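Local coordinates for protein ribulose bisphosphate carboxylase (PDB 2D69) that probably catalyses the carboxylation of ribulose 1,5-bisphosphate to give two molecules of 3-phosphoglycerate, as part of an archaeal AMP degradation pathway, at residues L12-L17 against S50-W55; E239-A242 against Y248-I251; S259-M264 against R303-D308. All blocks are in the same frame, centred on the assembly; numbering follows the deposited sequence.

Contact 1. Residues L12-L17 against S50-W55; sequences LDFVDL and SSIGTW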
loop_
_atom_site.group_PDB
_atom_site.type_symbol
_atom_site.label_atom_id
_atom_site.label_comp_id
_atom_site.label_asym_id
_atom_site.label_seq_id
_atom_site.Cartn_x
_atom_site.Cartn_y
_atom_site.Cartn_z
ATOM N N LEU A 12 27.411 -5.150 48.976
ATOM C CA LEU A 12 28.814 -4.769 49.083
ATOM C C LEU A 12 29.657 -5.477 48.013
ATOM O O LEU A 12 30.788 -5.051 47.705
ATOM C CB LEU A 12 29.345 -5.086 50.487
ATOM C CG LEU A 12 28.800 -4.354 51.727
ATOM C CD1 LEU A 12 29.427 -4.877 53.029
ATOM C CD2 LEU A 12 29.031 -2.876 51.626
ATOM N N ASP A 13 29.112 -6.533 47.409
ATOM C CA ASP A 13 29.834 -7.213 46.353
ATOM C C ASP A 13 29.930 -6.365 45.087
ATOM O O ASP A 13 30.778 -6.595 44.227
ATOM C CB ASP A 13 29.181 -8.527 46.004
ATOM C CG ASP A 13 30.116 -9.433 45.221
ATOM O OD1 ASP A 13 29.625 -10.145 44.326
ATOM O OD2 ASP A 13 31.359 -9.483 45.439
ATOM N N PHE A 14 29.055 -5.372 45.012
ATOM C CA PHE A 14 29.079 -4.398 43.931
ATOM C C PHE A 14 30.077 -3.238 44.145
ATOM O O PHE A 14 30.249 -2.388 43.266
ATOM C CB PHE A 14 27.672 -3.873 43.733
ATOM C CG PHE A 14 26.720 -4.898 43.199
ATOM C CD1 PHE A 14 26.429 -4.954 41.853
ATOM C CD2 PHE A 14 26.084 -5.766 44.032
ATOM C CE1 PHE A 14 25.522 -5.855 41.381
ATOM C CE2 PHE A 14 25.213 -6.690 43.551
ATOM C CZ PHE A 14 24.942 -6.749 42.229
ATOM N N VAL A 15 30.764 -3.232 45.286
ATOM C CA VAL A 15 31.729 -2.185 45.634
ATOM C C VAL A 15 33.149 -2.730 45.576
ATOM O O VAL A 15 33.496 -3.717 46.231
ATOM C CB VAL A 15 31.439 -1.601 47.021
ATOM C CG1 VAL A 15 32.472 -0.498 47.440
ATOM C CG2 VAL A 15 30.020 -1.052 47.042
ATOM N N ASP A 16 33.954 -2.088 44.741
ATOM C CA ASP A 16 35.371 -2.349 44.683
ATOM C C ASP A 16 36.095 -1.065 44.322
ATOM O O ASP A 16 36.214 -0.724 43.133
ATOM C CB ASP A 16 35.688 -3.445 43.669
ATOM C CG ASP A 16 37.178 -3.723 43.571
ATOM O OD1 ASP A 16 37.539 -4.653 42.824
ATOM O OD2 ASP A 16 38.054 -3.031 44.161
ATOM N N LEU A 17 36.597 -0.377 45.351
ATOM C CA LEU A 17 37.266 0.915 45.182
ATOM C C LEU A 17 38.664 0.876 44.534
ATOM O O LEU A 17 39.229 1.934 44.207
ATOM C CB LEU A 17 37.292 1.699 46.508
ATOM C CG LEU A 17 35.871 2.003 47.017
ATOM C CD1 LEU A 17 35.900 2.815 48.289
ATOM C CD2 LEU A 17 34.997 2.738 45.933
ATOM N N SER A 50 20.663 -0.854 39.629
ATOM C CA SER A 50 20.852 -0.417 38.248
ATOM C C SER A 50 21.503 -1.504 37.379
ATOM O O SER A 50 21.780 -1.275 36.241
ATOM C CB SER A 50 21.646 0.888 38.165
ATOM O OG SER A 50 22.843 0.904 38.934
ATOM N N SER A 51 21.779 -2.677 37.927
ATOM C CA SER A 51 22.403 -3.741 37.146
ATOM C C SER A 51 21.640 -5.041 37.353
ATOM O O SER A 51 20.528 -5.108 36.899
ATOM C CB SER A 51 23.922 -3.859 37.445
ATOM O OG SER A 51 24.207 -4.370 38.741
ATOM N N ILE A 52 22.192 -6.028 38.056
ATOM C CA ILE A 52 21.611 -7.363 38.133
ATOM C C ILE A 52 20.800 -7.602 39.393
ATOM O O ILE A 52 20.151 -8.648 39.538
ATOM C CB ILE A 52 22.710 -8.465 38.016
ATOM C CG1 ILE A 52 23.735 -8.415 39.155
ATOM C CG2 ILE A 52 23.468 -8.380 36.741
ATOM C CD1 ILE A 52 24.526 -9.687 39.304
ATOM N N GLY A 53 20.912 -6.711 40.372
ATOM C CA GLY A 53 20.110 -6.838 41.573
ATOM C C GLY A 53 20.820 -7.781 42.502
ATOM O O GLY A 53 21.919 -8.222 42.197
ATOM N N THR A 54 20.208 -8.059 43.638
ATOM C CA THR A 54 20.714 -9.069 44.586
ATOM C C THR A 54 19.649 -10.114 44.788
ATOM O O THR A 54 18.466 -9.924 44.434
ATOM C CB THR A 54 21.047 -8.513 45.975
ATOM O OG1 THR A 54 19.900 -7.882 46.520
ATOM C CG2 THR A 54 22.102 -7.414 45.959
ATOM N N TRP A 55 20.070 -11.223 45.374
ATOM C CA TRP A 55 19.239 -12.414 45.411
ATOM C C TRP A 55 19.900 -13.549 46.181
ATOM O O TRP A 55 21.106 -13.556 46.426
ATOM C CB TRP A 55 18.970 -12.902 43.982
ATOM C CG TRP A 55 20.099 -12.582 43.065
ATOM C CD1 TRP A 55 20.234 -11.468 42.243
ATOM C CD2 TRP A 55 21.266 -13.355 42.861
ATOM N NE1 TRP A 55 21.429 -11.527 41.556
ATOM C CE2 TRP A 55 22.084 -12.666 41.926
ATOM C CE3 TRP A 55 21.736 -14.536 43.397
ATOM C CZ2 TRP A 55 23.308 -13.142 41.524
ATOM C CZ3 TRP A 55 22.941 -14.988 43.005
ATOM C CH2 TRP A 55 23.711 -14.308 42.060
#

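Contact 2. Residues E239-A242 against Y248-I251; sequences EMVA and YVMI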
loop_
_atom_site.group_PDB
_atom_site.type_symbol
_atom_site.label_atom_id
_atom_site.label_comp_id
_atom_site.label_asym_id
_atom_site.label_seq_id
_atom_site.Cartn_x
_atom_site.Cartn_y
_atom_site.Cartn_z
ATOM N N GLU A 239 5.150 16.504 9.831
ATOM C CA GLU A 239 5.009 16.384 8.357
ATOM C C GLU A 239 4.349 17.610 7.746
ATOM O O GLU A 239 4.740 18.121 6.637
ATOM C CB GLU A 239 4.177 15.112 8.001
ATOM C CG GLU A 239 4.874 13.793 8.332
ATOM C CD GLU A 239 4.000 12.543 8.122
ATOM O OE1 GLU A 239 2.765 12.653 8.118
ATOM O OE2 GLU A 239 4.546 11.442 7.969
ATOM N N MET A 240 3.362 18.156 8.432
ATOM C CA MET A 240 2.711 19.399 7.955
ATOM C C MET A 240 3.657 20.600 7.918
ATOM O O MET A 240 3.652 21.383 6.961
ATOM C CB MET A 240 1.480 19.757 8.763
ATOM C CG MET A 240 0.315 18.768 8.677
ATOM S SD MET A 240 -0.731 19.211 10.128
ATOM C CE MET A 240 -1.831 17.729 10.285
ATOM N N VAL A 241 4.527 20.691 8.921
ATOM C CA VAL A 241 5.497 21.782 8.982
ATOM C C VAL A 241 6.447 21.667 7.779
ATOM O O VAL A 241 6.577 22.617 6.990
ATOM C CB VAL A 241 6.233 21.778 10.390
ATOM C CG1 VAL A 241 7.427 22.808 10.379
ATOM C CG2 VAL A 241 5.261 22.147 11.481
ATOM N N ALA A 242 7.034 20.487 7.560
ATOM C CA ALA A 242 8.020 20.244 6.470
ATOM C C ALA A 242 7.367 20.520 5.124
ATOM O O ALA A 242 7.945 21.152 4.219
ATOM C CB ALA A 242 8.521 18.830 6.515
ATOM N N TYR A 248 12.084 23.843 11.282
ATOM C CA TYR A 248 12.133 23.638 12.735
ATOM C C TYR A 248 10.807 23.128 13.322
ATOM O O TYR A 248 9.742 23.514 12.900
ATOM C CB TYR A 248 12.367 24.995 13.411
ATOM C CG TYR A 248 13.753 25.551 13.731
ATOM C CD1 TYR A 248 14.231 26.731 13.090
ATOM C CD2 TYR A 248 14.499 25.044 14.744
ATOM C CE1 TYR A 248 15.404 27.343 13.505
ATOM C CE2 TYR A 248 15.705 25.624 15.127
ATOM C CZ TYR A 248 16.144 26.781 14.510
ATOM O OH TYR A 248 17.297 27.354 14.944
ATOM N N VAL A 249 10.895 22.247 14.307
ATOM C CA VAL A 249 9.786 21.963 15.207
ATOM C C VAL A 249 10.286 22.093 16.620
ATOM O O VAL A 249 11.467 21.833 16.910
ATOM C CB VAL A 249 9.182 20.553 14.945
ATOM C CG1 VAL A 249 8.686 20.478 13.544
ATOM C CG2 VAL A 249 10.213 19.432 15.134
ATOM N N MET A 250 9.357 22.430 17.520
ATOM C CA MET A 250 9.601 22.545 18.916
ATOM C C MET A 250 8.886 21.383 19.602
ATOM O O MET A 250 7.736 21.058 19.281
ATOM C CB MET A 250 9.043 23.865 19.442
ATOM C CG MET A 250 8.761 23.861 20.991
ATOM S SD MET A 250 8.300 25.544 21.495
ATOM C CE MET A 250 7.326 25.136 22.823
ATOM N N ILE A 251 9.580 20.747 20.510
ATOM C CA ILE A 251 9.002 19.660 21.276
ATOM C C ILE A 251 9.270 19.949 22.749
ATOM O O ILE A 251 10.386 20.268 23.110
ATOM C CB ILE A 251 9.619 18.317 20.863
ATOM C CG1 ILE A 251 9.388 18.017 19.366
ATOM C CG2 ILE A 251 9.023 17.178 21.666
ATOM C CD1 ILE A 251 10.071 16.742 18.867
#

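Contact 3. Residues S259-M264 against R303-D308; sequences SALQYM and RMIGVD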
loop_
_atom_site.group_PDB
_atom_site.type_symbol
_atom_site.label_atom_id
_atom_site.label_comp_id
_atom_site.label_asym_id
_atom_site.label_seq_id
_atom_site.Cartn_x
_atom_site.Cartn_y
_atom_site.Cartn_z
ATOM N N SER A 259 10.895 8.255 24.909
ATOM C CA SER A 259 10.434 7.302 23.910
ATOM C C SER A 259 9.935 8.013 22.674
ATOM O O SER A 259 10.339 7.673 21.514
ATOM C CB SER A 259 9.341 6.407 24.489
ATOM O OG SER A 259 8.882 5.535 23.473
ATOM N N ALA A 260 9.138 9.037 22.900
ATOM C CA ALA A 260 8.628 9.816 21.764
ATOM C C ALA A 260 9.730 10.608 21.125
ATOM O O ALA A 260 9.750 10.702 19.935
ATOM C CB ALA A 260 7.568 10.720 22.187
ATOM N N LEU A 261 10.649 11.157 21.924
ATOM C CA LEU A 261 11.766 11.950 21.385
ATOM C C LEU A 261 12.656 11.129 20.464
ATOM O O LEU A 261 13.008 11.579 19.385
ATOM C CB LEU A 261 12.629 12.514 22.491
ATOM C CG LEU A 261 13.334 13.847 22.315
ATOM C CD1 LEU A 261 14.648 13.967 23.044
ATOM C CD2 LEU A 261 13.388 14.482 20.924
ATOM N N GLN A 262 12.975 9.893 20.875
ATOM C CA GLN A 262 13.878 9.070 20.077
ATOM C C GLN A 262 13.220 8.788 18.750
ATOM O O GLN A 262 13.848 8.859 17.686
ATOM C CB GLN A 262 14.256 7.779 20.800
ATOM C CG GLN A 262 15.201 7.951 21.912
ATOM C CD GLN A 262 16.052 6.710 22.128
ATOM O OE1 GLN A 262 15.868 6.001 23.094
ATOM N NE2 GLN A 262 16.943 6.440 21.217
ATOM N N TYR A 263 11.934 8.500 18.768
ATOM C CA TYR A 263 11.281 8.257 17.487
ATOM C C TYR A 263 11.176 9.519 16.649
ATOM O O TYR A 263 11.383 9.495 15.393
ATOM C CB TYR A 263 9.919 7.597 17.718
ATOM C CG TYR A 263 9.132 7.474 16.436
ATOM C CD1 TYR A 263 9.569 6.612 15.417
ATOM C CD2 TYR A 263 8.021 8.242 16.202
ATOM C CE1 TYR A 263 8.885 6.489 14.221
ATOM C CE2 TYR A 263 7.327 8.126 14.997
ATOM C CZ TYR A 263 7.773 7.244 14.014
ATOM O OH TYR A 263 7.095 7.117 12.842
ATOM N N MET A 264 10.865 10.647 17.302
ATOM C CA MET A 264 10.750 11.919 16.565
ATOM C C MET A 264 12.039 12.319 15.922
ATOM O O MET A 264 12.026 12.893 14.865
ATOM C CB MET A 264 10.173 13.062 17.471
ATOM C CG MET A 264 8.668 12.910 17.764
ATOM S SD MET A 264 7.694 12.867 16.234
ATOM C CE MET A 264 8.155 14.347 15.351
ATOM N N ARG A 303 21.171 15.857 23.728
ATOM C CA ARG A 303 22.158 16.084 22.667
ATOM C C ARG A 303 22.495 14.778 21.918
ATOM O O ARG A 303 22.660 14.761 20.697
ATOM C CB ARG A 303 23.419 16.700 23.260
ATOM C CG ARG A 303 24.512 16.917 22.236
ATOM C CD ARG A 303 25.652 17.794 22.683
ATOM N NE ARG A 303 26.616 17.888 21.612
ATOM C CZ ARG A 303 27.909 18.141 21.748
ATOM N NH1 ARG A 303 28.431 18.356 22.960
ATOM N NH2 ARG A 303 28.693 18.202 20.668
ATOM N N MET A 304 22.585 13.672 22.663
ATOM C CA MET A 304 23.003 12.414 22.097
ATOM C C MET A 304 21.933 11.902 21.125
ATOM O O MET A 304 22.252 11.595 19.947
ATOM C CB MET A 304 23.306 11.442 23.271
ATOM C CG MET A 304 23.762 10.026 22.936
ATOM S SD MET A 304 24.101 8.954 24.481
ATOM C CE MET A 304 24.092 10.126 25.551
ATOM N N ILE A 305 20.676 11.902 21.568
ATOM C CA ILE A 305 19.569 11.621 20.682
ATOM C C ILE A 305 19.619 12.607 19.541
ATOM O O ILE A 305 19.651 12.255 18.349
ATOM C CB ILE A 305 18.203 11.679 21.440
ATOM C CG1 ILE A 305 18.127 10.530 22.426
ATOM C CG2 ILE A 305 17.061 11.529 20.427
ATOM C CD1 ILE A 305 17.109 10.712 23.528
ATOM N N GLY A 306 19.671 13.884 19.894
ATOM C CA GLY A 306 19.865 14.884 18.873
ATOM C C GLY A 306 18.926 16.052 18.783
ATOM O O GLY A 306 18.449 16.335 17.694
ATOM N N VAL A 307 18.695 16.773 19.885
ATOM C CA VAL A 307 18.018 18.079 19.805
ATOM C C VAL A 307 19.030 19.040 19.274
ATOM O O VAL A 307 20.212 18.850 19.505
ATOM C CB VAL A 307 17.425 18.537 21.199
ATOM C CG1 VAL A 307 16.489 17.499 21.731
ATOM C CG2 VAL A 307 18.483 18.903 22.135
ATOM N N ASP A 308 18.614 20.032 18.495
ATOM C CA ASP A 308 19.558 20.996 17.906
ATOM C C ASP A 308 19.791 22.250 18.746
ATOM O O ASP A 308 20.809 22.988 18.560
ATOM C CB ASP A 308 19.056 21.399 16.544
ATOM C CG ASP A 308 18.984 20.241 15.617
ATOM O OD1 ASP A 308 20.024 19.964 14.978
ATOM O OD2 ASP A 308 17.933 19.570 15.458
#

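Contact 1. Residues L12-L17 against S50-W55
The ring of F14 reaches across to the bend S51-T54, and every touch between L12-L17 and S50-W55 is made by this one phenyl group. The apolar part comes from I52, which brings its CG1 up to the far edge of the ring, close to the ring plane, with CG1 and F14 CZ 3.7 Å apart. The isoleucine has CG1 set between its backbone N and carbonyl carbon (chi1 62°), which swings that branch back to the phenylalanine although its CB does not aim there. A looser touch comes from T54, whose methyl CG2 lies 4.0 Å from F14 CE2 and approaches obliquely.

These segments belong to the N-terminal domain of Rubisco, on two loops beside the small antiparallel pair of strands 7-9 and 55-57. L12-F14 are the last residues of a short 3-10 segment, with V15 N bonded to L12 O, and F14 leaves it aimed at the other loop. On this side of the domain the second subunit is close: W55 packs on its P161, which sits in sequence between the predicted catalytic K160 and substrate-binding K162.

The polar touches are not hydrogen bonds. G53 O lies at the ring edge, 3.4 Å from F14 CZ, where the slightly positive ring hydrogens probably suit a carbonyl oxygen. S51 OG comes in obliquely, 3.3 Å from F14 CE1; its stronger hydrogen bond is with A47 O on helix 39-49, whose A47 and S48 also pack against the phenylalanine, and a weak one joins it to A70 N.

Contact 2. Residues E239-A242 against Y248-I251
Two valine torsions make this contact. V241 carries CG1 opposite its own backbone N (chi1 171°), sending that methyl off the helix to meet the strand; V249 turns its CG1 opposite its carbonyl carbon (chi1 -60°), on the side of the strand that looks back at the helix. The two CG1 methyls meet at 4.1 Å, the side chains crossing at a slant, and V241 CG2 stands only slightly farther from V249 CG1, at 4.3 Å.

This is the return leg of a beta-alpha-beta unit in the Rubisco TIM barrel. Helix 231-244 runs on the outside of the barrel, and after a short turn the chain re-enters the wall as strand 248-252. The strand is hydrogen-bonded on both flanks: M250 pairs with I225 and I227, just past strand 222-224, while V249 and I251 pair with strand 274-278.

Facing directions sort the strand residues. V249 points its CB toward the helix and also packs on I227 and on T268 of the next outer helix. Y248 points the other way. Its ring meets F146 edge to face and its OH is hydrogen-bonded to Q309 NE2, with the side chain about 9 Å from that of K186, predicted to bind magnesium through a carbamate that this model lacks.

On the helix side V241 is buried, with F199 and Y207 of helix 199-217 and I225 packed around it. What is left of the contact is backbone: Y248 O lies 3.5 Å from V241 CG1, an oxygen against a methyl, and the angle C-O-CG1 at that oxygen is about 141°.

Contact 3. Residues S259-M264 against R303-D308
L261 sits in an uncommon conformation where it meets I305 and V307: both of its torsions fall well away from staggered values (chi1 -148°, chi2 -149°), which suggests some strain if the model is right. Its CD1 methyl is flanked by two partners, I305 CD1 at 4.1 Å and V307 CG1 at 4.2 Å. The leucine crosses the valine at about a right angle and the isoleucine at a slant.

I305 also packs on Q262. Its CD1 lies 3.7 Å from Q262 CG, against the aliphatic stem of the glutamine, while the CG2 branch rests 4.0 Å from Q262 CA, over the helix backbone. The polar end of Q262 is engaged by other residues: NE2 gives a hydrogen bond to G96 O and OE1 takes one from V99 N, an arrangement that fixes the rotation of the amide. L98, close by at the start of helix 98-105, packs on I305.

The two helices, 258-271 and 295-305, are outer helices of the alpha/beta barrel. The second one stops in a Schellman motif. G306, with phi 128°, is its C-prime residue, and V307 N bonds back to the carbonyl five residues earlier. That turn puts V307 just beyond the helix end, where it also packs on A277 of strand 274-278; its side chain is about 9 Å from that of H278, a predicted proton acceptor.

At the N-terminal end of 259-264 the second subunit comes in: S259 OG is hydrogen-bonded to G229 O of that subunit.

From the N terminus the three contacts come in series, none nesting in or crossing another. Contact 1 closes a loop through strand 26-34 and helix 39-49 inside the N-terminal domain, far from the others: its centre is about 44 Å from that of contact 2 and about 31 Å from that of contact 3. Contact 2 closes the short turn between an outer helix and the next barrel strand. Contact 3 then spans strand 274-278 and the chain up to helix 295-305, tying two outer helices together. Contacts 2 and 3 join directly, I251 CD1 lying 3.9 Å from M264 CB, so strand 248-252 backs onto helix 258-271. Contacts 1 and 3 both reach the second subunit.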